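Local structure of CalG4 (Micromonospora echinospora, 3IA7) at residues 42-47 / 52-57; 81-86 / 180-185; 145-148 / 153-156; 225-230 / 260-265; 236-241 / 246-251. The protein is a GT-B-fold protein built from two Rossmann-like domains, each a parallel sheet flanked by helices. One frame throughout, in Å; residues are numbered along the deposited sequence.

Interaction 1: 42-47 / 52-57. With CA (calcium ion), chain C.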
# COMPACT_ATOMS: atom_id res chain seq x y z
N LEU A 42 -4.92 20.21 2.27
CA LEU A 42 -4.13 19.45 1.27
C LEU A 42 -4.08 17.94 1.55
O LEU A 42 -3.96 17.13 0.64
CB LEU A 42 -2.69 20.01 1.18
CG LEU A 42 -1.73 19.44 0.12
CD1 LEU A 42 -2.32 19.43 -1.31
CD2 LEU A 42 -0.39 20.23 0.18
N PHE A 43 -4.07 17.57 2.81
CA PHE A 43 -4.07 16.16 3.18
C PHE A 43 -5.32 15.63 3.85
O PHE A 43 -5.31 14.45 4.26
CB PHE A 43 -2.88 15.90 4.09
CG PHE A 43 -1.60 16.09 3.36
CD1 PHE A 43 -1.11 15.07 2.53
CD2 PHE A 43 -0.97 17.34 3.36
CE1 PHE A 43 0.05 15.23 1.78
CE2 PHE A 43 0.21 17.54 2.63
CZ PHE A 43 0.72 16.47 1.82
N ALA A 44 -6.37 16.47 3.94
CA ALA A 44 -7.60 16.13 4.66
C ALA A 44 -8.27 14.88 4.03
O ALA A 44 -8.77 13.99 4.74
CB ALA A 44 -8.57 17.35 4.64
N ASP A 45 -8.31 14.84 2.69
CA ASP A 45 -8.94 13.70 2.01
C ASP A 45 -8.22 12.37 2.27
O ASP A 45 -8.86 11.35 2.55
CB ASP A 45 -9.17 13.99 0.54
CG ASP A 45 -10.13 15.17 0.35
OD1 ASP A 45 -11.33 14.99 0.66
OD2 ASP A 45 -9.67 16.25 -0.00
N GLU A 46 -6.90 12.44 2.25
CA GLU A 46 -6.06 11.28 2.42
C GLU A 46 -6.23 10.70 3.87
O GLU A 46 -6.32 9.48 4.09
CB GLU A 46 -4.61 11.70 2.19
CG GLU A 46 -4.32 12.02 0.73
CD GLU A 46 -4.53 13.48 0.33
OE1 GLU A 46 -5.33 14.21 0.98
OE2 GLU A 46 -3.94 13.89 -0.71
N VAL A 47 -6.28 11.59 4.84
CA VAL A 47 -6.41 11.22 6.24
C VAL A 47 -7.81 10.63 6.53
O VAL A 47 -7.96 9.67 7.28
CB VAL A 47 -6.08 12.47 7.07
CG1 VAL A 47 -6.55 12.32 8.42
CG2 VAL A 47 -4.49 12.76 7.00
N ALA A 52 -9.66 8.52 9.73
CA ALA A 52 -9.70 9.57 10.75
C ALA A 52 -10.65 10.71 10.44
O ALA A 52 -10.86 11.06 9.26
CB ALA A 52 -8.34 10.11 11.03
N GLU A 53 -11.19 11.32 11.51
CA GLU A 53 -11.88 12.61 11.44
C GLU A 53 -10.81 13.69 11.41
O GLU A 53 -9.83 13.55 12.12
CB GLU A 53 -12.68 12.86 12.73
CG GLU A 53 -13.87 11.98 12.96
CD GLU A 53 -14.53 12.29 14.30
OE1 GLU A 53 -14.76 11.35 15.09
OE2 GLU A 53 -14.76 13.50 14.57
N VAL A 54 -11.04 14.79 10.69
CA VAL A 54 -9.99 15.81 10.49
C VAL A 54 -10.32 17.09 11.29
O VAL A 54 -11.47 17.54 11.33
CB VAL A 54 -9.81 16.10 8.99
CG1 VAL A 54 -9.02 17.45 8.69
CG2 VAL A 54 -9.08 14.93 8.30
N VAL A 55 -9.28 17.64 11.91
CA VAL A 55 -9.28 18.98 12.49
C VAL A 55 -8.31 19.76 11.60
O VAL A 55 -7.10 19.45 11.54
CB VAL A 55 -8.76 18.96 13.94
CG1 VAL A 55 -8.42 20.45 14.42
CG2 VAL A 55 -9.80 18.30 14.88
N LEU A 56 -8.83 20.77 10.90
CA LEU A 56 -7.95 21.57 10.00
C LEU A 56 -7.15 22.63 10.74
O LEU A 56 -7.66 23.25 11.71
CB LEU A 56 -8.78 22.31 8.93
CG LEU A 56 -9.57 21.39 7.99
CD1 LEU A 56 -10.46 22.28 7.10
CD2 LEU A 56 -8.61 20.58 7.16
N TYR A 57 -5.91 22.84 10.29
CA TYR A 57 -5.14 23.99 10.70
C TYR A 57 -4.62 24.68 9.43
O TYR A 57 -4.59 24.09 8.33
CB TYR A 57 -4.00 23.55 11.69
CG TYR A 57 -2.70 23.08 11.04
CD1 TYR A 57 -1.62 23.98 10.84
CD2 TYR A 57 -2.55 21.76 10.58
CE1 TYR A 57 -0.42 23.54 10.25
CE2 TYR A 57 -1.34 21.34 10.02
CZ TYR A 57 -0.29 22.23 9.87
OH TYR A 57 0.90 21.83 9.25
CA CA C . -5.26 16.01 -0.86
O HOH W 1 -7.10 16.73 0.54
O HOH W 2 -5.97 18.04 -1.98
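Val47 and Val54 meet at about a right angle, CG1 of Val47 lying 3.6 Å from CG2 of Val54. In Val47 CG1 stands anti to the backbone N (chi1 163°), which carries that methyl across to the strand, where it also packs on the CB of Ala52 at 3.9 Å. Ala44, one turn earlier on the helix, presents its CB between two side chains of the strand: CG1 of Val54 and CD2 of Leu56, the latter bringing the end of its side chain in toward the helix. CG2 of Val54 in turn rests near the carbonyl oxygen of Ala44. Helix 41-49 and strand 53-56 run nearly antiparallel, 167° between the short axes, as the second half of a right-handed beta-alpha-beta crossover that begins with strand 34-39 and ends on the outermost strand of the N-terminal sheet. At the turn between them Ala52 N donates to Val47 O over 3.2 Å. On the helix flank turned from the strand, Leu42 O (2.3 Å) and both carboxylate oxygens of Glu46 hold a calcium ion, Glu46 OE2 at 2.5 Å. Two waters also bind the metal, and one of them accepts from Asp45 N and donates to Asp45 OD2. Gln225 and His297 of the second subunit complete the site.

Interaction 2: 81-86 / 180-185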
# COMPACT_ATOMS: atom_id res chain seq x y z
N LEU A 81 11.91 30.37 13.60
CA LEU A 81 10.66 31.02 14.06
C LEU A 81 9.43 30.48 13.35
O LEU A 81 8.36 30.33 13.98
CB LEU A 81 10.72 32.57 13.98
CG LEU A 81 11.75 33.20 14.95
CD1 LEU A 81 11.88 34.69 14.66
CD2 LEU A 81 11.39 32.96 16.41
N VAL A 82 9.57 30.16 12.06
CA VAL A 82 8.42 29.61 11.33
C VAL A 82 8.11 28.21 11.86
O VAL A 82 6.96 27.82 11.87
CB VAL A 82 8.55 29.63 9.74
CG1 VAL A 82 9.60 28.68 9.23
CG2 VAL A 82 7.21 29.24 9.12
N TYR A 83 9.14 27.48 12.27
CA TYR A 83 8.98 26.14 12.87
C TYR A 83 8.12 26.24 14.14
O TYR A 83 7.16 25.46 14.35
CB TYR A 83 10.37 25.56 13.20
CG TYR A 83 10.33 24.24 13.94
CD1 TYR A 83 10.07 23.03 13.25
CD2 TYR A 83 10.52 24.18 15.34
CE1 TYR A 83 10.03 21.81 13.94
CE2 TYR A 83 10.48 22.96 16.02
CZ TYR A 83 10.23 21.79 15.32
OH TYR A 83 10.18 20.57 15.96
N VAL A 84 8.49 27.20 14.99
CA VAL A 84 7.73 27.46 16.22
C VAL A 84 6.28 27.89 15.91
O VAL A 84 5.35 27.34 16.53
CB VAL A 84 8.46 28.44 17.18
CG1 VAL A 84 7.58 28.73 18.40
CG2 VAL A 84 9.81 27.82 17.65
N ARG A 85 6.10 28.83 14.98
CA ARG A 85 4.75 29.25 14.59
C ARG A 85 3.90 28.09 14.08
O ARG A 85 2.72 28.02 14.39
CB ARG A 85 4.75 30.38 13.56
CG ARG A 85 5.28 31.73 14.08
CD ARG A 85 4.94 32.86 13.12
NE ARG A 85 5.51 32.68 11.79
CZ ARG A 85 6.73 33.07 11.42
NH1 ARG A 85 7.52 33.70 12.29
NH2 ARG A 85 7.15 32.86 10.17
N GLU A 86 4.50 27.21 13.30
CA GLU A 86 3.78 26.04 12.77
C GLU A 86 3.36 25.09 13.90
O GLU A 86 2.21 24.59 13.89
CB GLU A 86 4.69 25.26 11.78
CG GLU A 86 3.92 24.15 10.99
CD GLU A 86 3.02 24.69 9.89
OE1 GLU A 86 2.65 25.88 9.90
OE2 GLU A 86 2.66 23.89 8.99
N GLU A 180 17.07 21.53 27.42
CA GLU A 180 16.72 20.31 28.14
C GLU A 180 15.37 19.73 27.72
O GLU A 180 15.24 18.57 27.40
CB GLU A 180 16.68 20.56 29.64
CG GLU A 180 16.56 19.27 30.45
CD GLU A 180 16.43 19.50 31.97
OE1 GLU A 180 16.88 20.56 32.45
OE2 GLU A 180 15.90 18.61 32.66
N TYR A 181 14.35 20.57 27.72
CA TYR A 181 13.02 20.20 27.25
C TYR A 181 13.03 19.61 25.83
O TYR A 181 12.40 18.56 25.58
CB TYR A 181 12.14 21.45 27.26
CG TYR A 181 10.72 21.19 26.86
CD1 TYR A 181 9.78 20.79 27.81
CD2 TYR A 181 10.32 21.32 25.52
CE1 TYR A 181 8.44 20.53 27.42
CE2 TYR A 181 8.98 21.08 25.13
CZ TYR A 181 8.06 20.69 26.10
OH TYR A 181 6.76 20.43 25.69
N TRP A 182 13.75 20.28 24.93
CA TRP A 182 13.84 19.89 23.50
C TRP A 182 14.31 18.46 23.41
O TRP A 182 13.81 17.67 22.56
CB TRP A 182 14.79 20.85 22.78
CG TRP A 182 14.65 20.86 21.26
CD1 TRP A 182 14.98 19.85 20.41
CD2 TRP A 182 14.23 21.95 20.45
NE1 TRP A 182 14.71 20.20 19.11
CE2 TRP A 182 14.28 21.50 19.09
CE3 TRP A 182 13.79 23.25 20.72
CZ2 TRP A 182 13.90 22.29 18.02
CZ3 TRP A 182 13.39 24.07 19.61
CH2 TRP A 182 13.46 23.57 18.29
N ASP A 183 15.23 18.08 24.30
CA ASP A 183 15.85 16.73 24.32
C ASP A 183 15.12 15.65 25.11
O ASP A 183 15.56 14.50 25.10
CB ASP A 183 17.32 16.79 24.81
CG ASP A 183 18.20 17.52 23.84
OD1 ASP A 183 17.83 17.58 22.65
OD2 ASP A 183 19.25 18.07 24.28
N GLU A 184 14.02 15.96 25.81
CA GLU A 184 13.35 14.95 26.60
C GLU A 184 12.77 13.84 25.74
O GLU A 184 12.25 14.10 24.66
CB GLU A 184 12.24 15.56 27.45
CG GLU A 184 12.84 16.38 28.57
CD GLU A 184 11.78 16.93 29.48
OE1 GLU A 184 11.02 17.78 29.04
OE2 GLU A 184 11.74 16.52 30.65
N ILE A 185 12.80 12.62 26.26
CA ILE A 185 12.37 11.39 25.53
C ILE A 185 10.92 11.06 25.88
O ILE A 185 10.54 11.07 27.06
CB ILE A 185 13.32 10.22 25.89
CG1 ILE A 185 14.74 10.57 25.39
CG2 ILE A 185 12.76 8.84 25.39
CD1 ILE A 185 15.83 9.51 25.64
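Tyr83 and Trp182 carry this contact alone, and they meet along a narrow front: CE2 of the tyrosine comes to 3.8 Å from CH2 of the indole and to 4.0 Å from its CZ2. The two planes are close to parallel, 27° apart, yet the rings are slid past each other so far that they barely overlap, with the tyrosine and six-membered ring centroids 5.9 Å apart. Van der Waals contact between ring carbons, rather than a full stack, therefore joins the two segments, and the surface they bury together is only 81 Å². Both side chains reach out from their helices in the same manner. In Tyr83 CG lies anti to the backbone N (chi1 174°), sending the ring straight off helix 75-98; Trp182, at the end of helix 178-182, has chi1 -162°, and its indole extends back toward the tyrosine although its CB does not head that way.

The next shell packs round both rings: Tyr83 meets Phe111 edge-to-face and touches Phe113 and Ile114, while Trp182 is in edge-to-face contact with Phe113 and His154 and packs on Leu165 of helix 159-170. Phe113 thus touches both partners. Further out, salt bridges from Asp183 to Lys144 and from Glu184 to Arg117 hold the end of the tryptophan's segment against neighbouring helices. What results is an aromatic cluster between helices that surround the parallel sheet of the N-terminal Rossmann-like domain, one of the two such domains of a GT-B fold.

Interaction 3: 145-148 / 153-156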
# COMPACT_ATOMS: atom_id res chain seq x y z
N GLU A 145 23.55 16.91 14.76
CA GLU A 145 24.67 16.67 13.82
C GLU A 145 24.58 17.61 12.62
O GLU A 145 25.60 18.07 12.11
CB GLU A 145 24.75 15.21 13.34
CG GLU A 145 25.04 14.17 14.43
CD GLU A 145 26.25 14.51 15.30
OE1 GLU A 145 27.39 14.42 14.80
OE2 GLU A 145 26.07 14.88 16.48
N LEU A 146 23.36 17.90 12.17
CA LEU A 146 23.15 18.81 11.06
C LEU A 146 23.53 20.27 11.39
O LEU A 146 24.31 20.91 10.66
CB LEU A 146 21.70 18.75 10.58
CG LEU A 146 21.38 17.44 9.85
CD1 LEU A 146 19.91 17.48 9.45
CD2 LEU A 146 22.34 17.23 8.62
N TRP A 147 22.98 20.77 12.50
CA TRP A 147 23.34 22.10 13.02
C TRP A 147 24.86 22.18 13.16
O TRP A 147 25.50 23.16 12.73
CB TRP A 147 22.60 22.38 14.34
CG TRP A 147 21.12 22.47 14.18
CD1 TRP A 147 20.45 22.95 13.09
CD2 TRP A 147 20.09 22.05 15.12
NE1 TRP A 147 19.09 22.85 13.29
CE2 TRP A 147 18.84 22.31 14.52
CE3 TRP A 147 20.12 21.49 16.41
CZ2 TRP A 147 17.61 22.02 15.15
CZ3 TRP A 147 18.88 21.20 17.05
CH2 TRP A 147 17.64 21.46 16.40
N LYS A 148 25.44 21.14 13.75
CA LYS A 148 26.87 21.08 13.96
C LYS A 148 27.65 21.22 12.63
O LYS A 148 28.61 22.01 12.51
CB LYS A 148 27.22 19.76 14.66
CG LYS A 148 28.48 19.76 15.55
CD LYS A 148 28.48 18.58 16.55
CE LYS A 148 27.09 18.43 17.26
NZ LYS A 148 26.99 17.33 18.31
N ARG A 153 23.98 27.54 15.57
CA ARG A 153 23.56 27.30 16.96
C ARG A 153 22.29 26.47 17.09
O ARG A 153 21.41 26.58 16.25
CB ARG A 153 23.36 28.64 17.67
CG ARG A 153 24.65 29.48 17.64
CD ARG A 153 24.42 30.89 18.17
NE ARG A 153 24.09 30.96 19.61
CZ ARG A 153 24.97 30.99 20.62
NH1 ARG A 153 26.28 30.92 20.40
NH2 ARG A 153 24.53 31.08 21.87
N HIS A 154 22.18 25.70 18.17
CA HIS A 154 20.92 25.03 18.52
C HIS A 154 19.88 26.15 18.55
O HIS A 154 20.16 27.24 19.05
CB HIS A 154 21.04 24.36 19.91
CG HIS A 154 19.91 23.40 20.22
ND1 HIS A 154 18.63 23.81 20.47
CD2 HIS A 154 19.90 22.04 20.31
CE1 HIS A 154 17.86 22.75 20.68
NE2 HIS A 154 18.61 21.66 20.59
N PRO A 155 18.65 25.91 18.01
CA PRO A 155 17.62 26.95 18.10
C PRO A 155 17.39 27.46 19.52
O PRO A 155 17.06 28.62 19.70
CB PRO A 155 16.33 26.25 17.59
CG PRO A 155 16.67 24.84 17.42
CD PRO A 155 18.18 24.73 17.27
N ALA A 156 17.59 26.61 20.52
CA ALA A 156 17.37 27.01 21.92
C ALA A 156 18.42 28.00 22.36
O ALA A 156 18.21 28.74 23.32
CB ALA A 156 17.40 25.79 22.83
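The indole of Trp147 is packed from two directions, by Pro155 over its face and by His154 against its six-membered ring. Pro155 CD sits 3.4 Å from the centroid of that ring and only 11° off the normal, a close CH-pi contact, and the neighbouring CG of the proline reaches CH2 and CZ2 of the indole. His154 meets the same ring differently: the indole turns its edge to the imidazole face, planes at 64° and centroids 4.8 Å apart, in an edge-to-face pair. CZ3 of Trp147 is the leading atom, 3.5 Å from CD2 of His154. With chi1 of Trp147 at -65°, CG lies beside the backbone N and the ring swings off helix 142-150 toward the segment 153-156.

A bond at its edge holds the imidazole's rotation. Ala156 N donates to His154 ND1 at 3.0 Å, exactly in the ring plane, so ND1 is used as an acceptor there. Trp182 of helix 178-182 also packs on Pro155.

The outer side is looser. Glu145 and Lys148 are exposed and lie one turn apart on the helix, joined by a salt bridge whose NZ to OE2 distance is 3.2 Å, well away from the aromatic core. Arg153 directs its CB away from the helix and turns back along its own loop, where NE donates to Asp157 O. A CH-pi contact and an edge-to-face pair thus pack the loop between helices 142-150 and 159-170 against the first of them, in the N-terminal Rossmann-like domain.

Interaction 4: 225-230 / 260-265. With CA (calcium ion), chain E.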
# COMPACT_ATOMS: atom_id res chain seq x y z
N GLN A 225 4.97 -5.68 -15.64
CA GLN A 225 5.88 -6.81 -15.87
C GLN A 225 7.06 -6.37 -16.80
O GLN A 225 6.87 -5.53 -17.68
CB GLN A 225 5.13 -8.01 -16.48
CG GLN A 225 3.86 -8.54 -15.71
CD GLN A 225 4.22 -9.29 -14.38
OE1 GLN A 225 5.38 -9.62 -14.14
NE2 GLN A 225 3.23 -9.52 -13.52
N PRO A 226 8.26 -6.98 -16.64
CA PRO A 226 9.39 -6.62 -17.47
C PRO A 226 9.18 -7.18 -18.90
O PRO A 226 8.33 -8.08 -19.08
CB PRO A 226 10.59 -7.31 -16.76
CG PRO A 226 9.99 -8.49 -16.07
CD PRO A 226 8.60 -8.03 -15.66
N PRO A 227 9.91 -6.65 -19.90
CA PRO A 227 9.75 -7.10 -21.29
C PRO A 227 10.34 -8.48 -21.60
O PRO A 227 9.92 -9.09 -22.57
CB PRO A 227 10.49 -6.02 -22.10
CG PRO A 227 11.56 -5.56 -21.18
CD PRO A 227 10.90 -5.56 -19.80
N ARG A 228 11.32 -8.95 -20.82
CA ARG A 228 11.84 -10.32 -20.91
C ARG A 228 12.05 -10.77 -19.48
O ARG A 228 12.29 -9.93 -18.63
CB ARG A 228 13.19 -10.39 -21.62
CG ARG A 228 13.35 -9.52 -22.82
CD ARG A 228 14.74 -9.69 -23.48
NE ARG A 228 15.86 -9.10 -22.72
CZ ARG A 228 16.10 -7.79 -22.60
NH1 ARG A 228 15.24 -6.92 -23.13
NH2 ARG A 228 17.15 -7.34 -21.89
N PRO A 229 11.96 -12.08 -19.22
CA PRO A 229 12.08 -12.61 -17.86
C PRO A 229 13.32 -12.16 -17.09
O PRO A 229 13.25 -11.83 -15.88
CB PRO A 229 12.14 -14.13 -18.09
CG PRO A 229 11.38 -14.33 -19.34
CD PRO A 229 11.69 -13.14 -20.21
N ASP A 230 14.45 -12.14 -17.79
CA ASP A 230 15.73 -11.81 -17.18
C ASP A 230 16.26 -10.44 -17.66
O ASP A 230 17.43 -10.16 -17.52
CB ASP A 230 16.76 -12.95 -17.44
CG ASP A 230 16.43 -14.24 -16.66
OD1 ASP A 230 16.00 -14.15 -15.49
OD2 ASP A 230 16.61 -15.34 -17.19
N PRO A 260 21.29 -3.88 -22.89
CA PRO A 260 20.14 -4.75 -22.63
C PRO A 260 19.23 -4.26 -21.50
O PRO A 260 18.23 -4.86 -21.23
CB PRO A 260 20.79 -6.07 -22.18
CG PRO A 260 22.22 -5.96 -22.67
CD PRO A 260 22.54 -4.52 -22.45
N TRP A 261 19.58 -3.17 -20.85
CA TRP A 261 18.74 -2.73 -19.72
C TRP A 261 17.37 -2.30 -20.17
O TRP A 261 17.20 -1.85 -21.29
CB TRP A 261 19.38 -1.57 -18.98
CG TRP A 261 20.57 -1.97 -18.12
CD1 TRP A 261 21.86 -2.11 -18.54
CD2 TRP A 261 20.58 -2.20 -16.72
NE1 TRP A 261 22.67 -2.44 -17.48
CE2 TRP A 261 21.90 -2.50 -16.35
CE3 TRP A 261 19.58 -2.18 -15.72
CZ2 TRP A 261 22.27 -2.77 -15.04
CZ3 TRP A 261 19.94 -2.48 -14.40
CH2 TRP A 261 21.27 -2.74 -14.07
N HIS A 262 16.41 -2.44 -19.27
CA HIS A 262 15.10 -1.81 -19.43
C HIS A 262 14.93 -0.82 -18.30
O HIS A 262 15.00 -1.20 -17.10
CB HIS A 262 13.96 -2.81 -19.43
CG HIS A 262 12.62 -2.16 -19.69
ND1 HIS A 262 12.15 -1.90 -20.97
CD2 HIS A 262 11.68 -1.68 -18.84
CE1 HIS A 262 10.97 -1.31 -20.89
NE2 HIS A 262 10.67 -1.16 -19.61
N VAL A 263 14.68 0.44 -18.67
CA VAL A 263 14.68 1.53 -17.66
C VAL A 263 13.25 2.06 -17.48
O VAL A 263 12.56 2.42 -18.48
CB VAL A 263 15.66 2.69 -18.08
CG1 VAL A 263 15.61 3.88 -17.04
CG2 VAL A 263 17.11 2.13 -18.23
N VAL A 264 12.80 2.11 -16.23
CA VAL A 264 11.51 2.74 -15.91
C VAL A 264 11.77 4.02 -15.13
O VAL A 264 12.40 3.98 -14.07
CB VAL A 264 10.60 1.81 -15.08
CG1 VAL A 264 9.27 2.53 -14.75
CG2 VAL A 264 10.40 0.47 -15.78
N MSE A 265 11.32 5.14 -15.70
CA MSE A 265 11.56 6.43 -15.07
C MSE A 265 10.24 6.97 -14.56
O MSE A 265 9.29 7.14 -15.34
CB MSE A 265 12.27 7.42 -16.00
CG MSE A 265 13.40 6.76 -16.83
SE MSE A 265 14.62 8.07 -17.51
CE MSE A 265 13.36 8.80 -18.89
CA CA E . 6.53 -10.86 -12.50
O HOH W 3 15.92 -4.02 -23.03
O HOH W 4 8.00 -12.56 -11.95
O HOH W 5 7.61 -11.43 -14.51
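Arg228 starts with CG beside its backbone N (chi1 -41°), runs out extended and then bends at chi3 (-72°), which brings NH2 to Pro260; His262 has CG anti to its own N (chi1 -176°), which turns one face of the imidazole to Pro227. The guanidinium bond is well formed: NH2 donates to Pro260 O at 2.8 Å, with the oxygen in the guanidinium plane and the donor in the carbonyl plane on a lone pair. A water extends the link, accepting from Arg228 NH1 and donating to the same carbonyl oxygen, so Pro260 O receives two donors. Pro227 makes the apolar half of the contact. Its CD stands over one face of the His262 ring in a CH-pi contact, 4.0 Å from the centroid, while its CG approaches His262 ND1 to 3.7 Å. The far nitrogen of that ring, NE2, is hydrogen-bonded to Glu284 on the adjoining strand 283-286, which probably steadies the ring the proline packs on.

At the start of the same proline-rich segment, Gln225 is bent at chi2 and its OE1 binds a calcium ion at 2.4 Å, with two waters and His297 of this chain, across the dimer from Leu42 and Glu46 of the second subunit. The segment 225-230 thus runs from an intersubunit calcium site to the exposed start of strand 262-266, on the linker that leads into the C-terminal Rossmann-like domain of the GT-B fold.

Interaction 5: 236-241 / 246-251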
# COMPACT_ATOMS: atom_id res chain seq x y z
N VAL A 236 14.29 4.44 -12.00
CA VAL A 236 14.80 5.78 -11.78
C VAL A 236 13.67 6.67 -11.23
O VAL A 236 12.59 6.79 -11.84
CB VAL A 236 15.31 6.44 -13.08
CG1 VAL A 236 15.84 7.87 -12.74
CG2 VAL A 236 16.39 5.58 -13.74
N SER A 237 13.91 7.30 -10.09
CA SER A 237 12.86 8.18 -9.54
C SER A 237 13.49 9.31 -8.76
O SER A 237 14.40 9.07 -8.00
CB SER A 237 11.98 7.35 -8.61
OG SER A 237 10.93 8.16 -8.11
N LEU A 238 12.98 10.54 -8.88
CA LEU A 238 13.48 11.65 -8.06
C LEU A 238 12.41 12.19 -7.12
O LEU A 238 12.55 13.28 -6.57
CB LEU A 238 13.97 12.80 -8.95
CG LEU A 238 15.18 12.56 -9.89
CD1 LEU A 238 15.57 13.91 -10.56
CD2 LEU A 238 16.35 11.96 -9.13
N GLY A 239 11.34 11.43 -6.98
CA GLY A 239 10.16 11.83 -6.22
C GLY A 239 9.23 12.74 -7.03
O GLY A 239 9.37 12.91 -8.25
N ASN A 240 8.26 13.31 -6.33
CA ASN A 240 7.29 14.20 -6.94
C ASN A 240 7.86 15.61 -6.94
O ASN A 240 7.46 16.46 -6.12
CB ASN A 240 5.99 14.13 -6.15
CG ASN A 240 4.79 14.54 -6.95
OD1 ASN A 240 4.67 14.23 -8.14
ND2 ASN A 240 3.86 15.22 -6.30
N GLN A 241 8.83 15.84 -7.83
CA GLN A 241 9.66 17.04 -7.83
C GLN A 241 8.84 18.23 -8.27
O GLN A 241 8.31 18.22 -9.39
CB GLN A 241 10.86 16.87 -8.77
CG GLN A 241 11.99 15.97 -8.25
CD GLN A 241 12.95 16.69 -7.29
OE1 GLN A 241 13.24 17.88 -7.44
NE2 GLN A 241 13.44 15.95 -6.30
N PRO A 246 14.28 17.71 -16.45
CA PRO A 246 14.15 16.88 -17.63
C PRO A 246 15.50 16.39 -18.17
O PRO A 246 15.59 15.26 -18.67
CB PRO A 246 13.48 17.82 -18.64
CG PRO A 246 13.82 19.20 -18.18
CD PRO A 246 13.87 19.10 -16.70
N GLU A 247 16.53 17.22 -18.03
CA GLU A 247 17.90 16.92 -18.49
C GLU A 247 18.43 15.64 -17.84
O GLU A 247 19.03 14.80 -18.51
CB GLU A 247 18.82 18.11 -18.16
CG GLU A 247 18.84 18.53 -16.66
CD GLU A 247 17.66 19.46 -16.23
OE1 GLU A 247 16.99 20.07 -17.10
OE2 GLU A 247 17.43 19.57 -15.00
N PHE A 248 18.19 15.50 -16.53
CA PHE A 248 18.64 14.32 -15.81
C PHE A 248 17.97 13.06 -16.41
O PHE A 248 18.65 12.07 -16.71
CB PHE A 248 18.35 14.44 -14.31
CG PHE A 248 18.69 13.20 -13.55
CD1 PHE A 248 20.02 12.86 -13.34
CD2 PHE A 248 17.68 12.34 -13.10
CE1 PHE A 248 20.35 11.69 -12.64
CE2 PHE A 248 17.99 11.15 -12.40
CZ PHE A 248 19.36 10.84 -12.18
N PHE A 249 16.64 13.10 -16.57
CA PHE A 249 15.93 11.94 -17.12
C PHE A 249 16.41 11.62 -18.56
O PHE A 249 16.61 10.47 -18.91
CB PHE A 249 14.41 12.15 -17.03
CG PHE A 249 13.90 12.17 -15.60
CD1 PHE A 249 14.00 11.02 -14.79
CD2 PHE A 249 13.33 13.33 -15.07
CE1 PHE A 249 13.53 11.05 -13.46
CE2 PHE A 249 12.86 13.37 -13.77
CZ PHE A 249 12.96 12.23 -12.97
N ARG A 250 16.60 12.66 -19.38
CA ARG A 250 17.15 12.47 -20.74
C ARG A 250 18.54 11.82 -20.70
O ARG A 250 18.80 10.91 -21.46
CB ARG A 250 17.18 13.79 -21.53
CG ARG A 250 15.79 14.45 -21.75
CD ARG A 250 15.87 15.60 -22.76
NE ARG A 250 16.61 16.74 -22.24
CZ ARG A 250 16.06 17.92 -21.91
NH1 ARG A 250 14.74 18.12 -22.06
NH2 ARG A 250 16.83 18.89 -21.44
N ALA A 251 19.40 12.28 -19.77
CA ALA A 251 20.74 11.70 -19.54
C ALA A 251 20.67 10.25 -19.14
O ALA A 251 21.48 9.46 -19.61
CB ALA A 251 21.48 12.48 -18.48
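Two consecutive phenylalanines, Phe248 and Phe249, both turn onto Val236 of strand 233-237 and Leu238 of the loop after it, although successive residues are turned about 100° from each other round a helix. Different first torsions allow it: CG of Phe248 is anti to the backbone N (chi1 175°), whereas Phe249 places CG beside the N (chi1 -67°) and its ring end bends back toward the strand. The contact opens the beta-alpha-beta unit of strand 233-237, helix 246-256 and strand 262-266 in the C-terminal Rossmann-like domain. CG1 of Val236 serves both rings, reaching CE2 of Phe248 at 3.9 Å and meeting Phe249 at its edge, near the plane, with CE1 at 4.0 Å. Leu238 is the second shared residue: its CD1 lies 3.7 Å from CD2 of Phe248, and its CG 3.8 Å from CZ of Phe249. Phe326 closes on Phe248 and Leu238, and Met265 on Phe249, and all four residues are buried. Beyond the strand the chain turns through Gly239, whose positive phi suits glycine, and Asn240, the centre of an inverse gamma turn. Gln241 folds back over this turn, its NE2 donating to Leu238 O at 2.8 Å in the plane of the carbonyl.

Overall arrangement
Along the chain, interaction 1 comes first, interaction 2 encloses interaction 3, and interaction 4 encloses interaction 5. The first three belong to the N-terminal domain. Interactions 2 and 3, with centres 12 Å apart, share one aromatic cluster through Trp182, and interaction 1 reaches interaction 2 through Tyr57, whose OH probably hydrogen-bonds to Glu86 on helix 75-98. Interactions 4 and 5 lie in the C-terminal half, their centres 18 Å apart, on neighbouring strands 262-266 and 233-237. The centres of interactions 2 and 4 stand 47 Å apart, on opposite sides of the chain's centre. Nearest atoms of interactions 1 and 4 are about 21 Å apart within one chain, yet calcium ions join them between subunits.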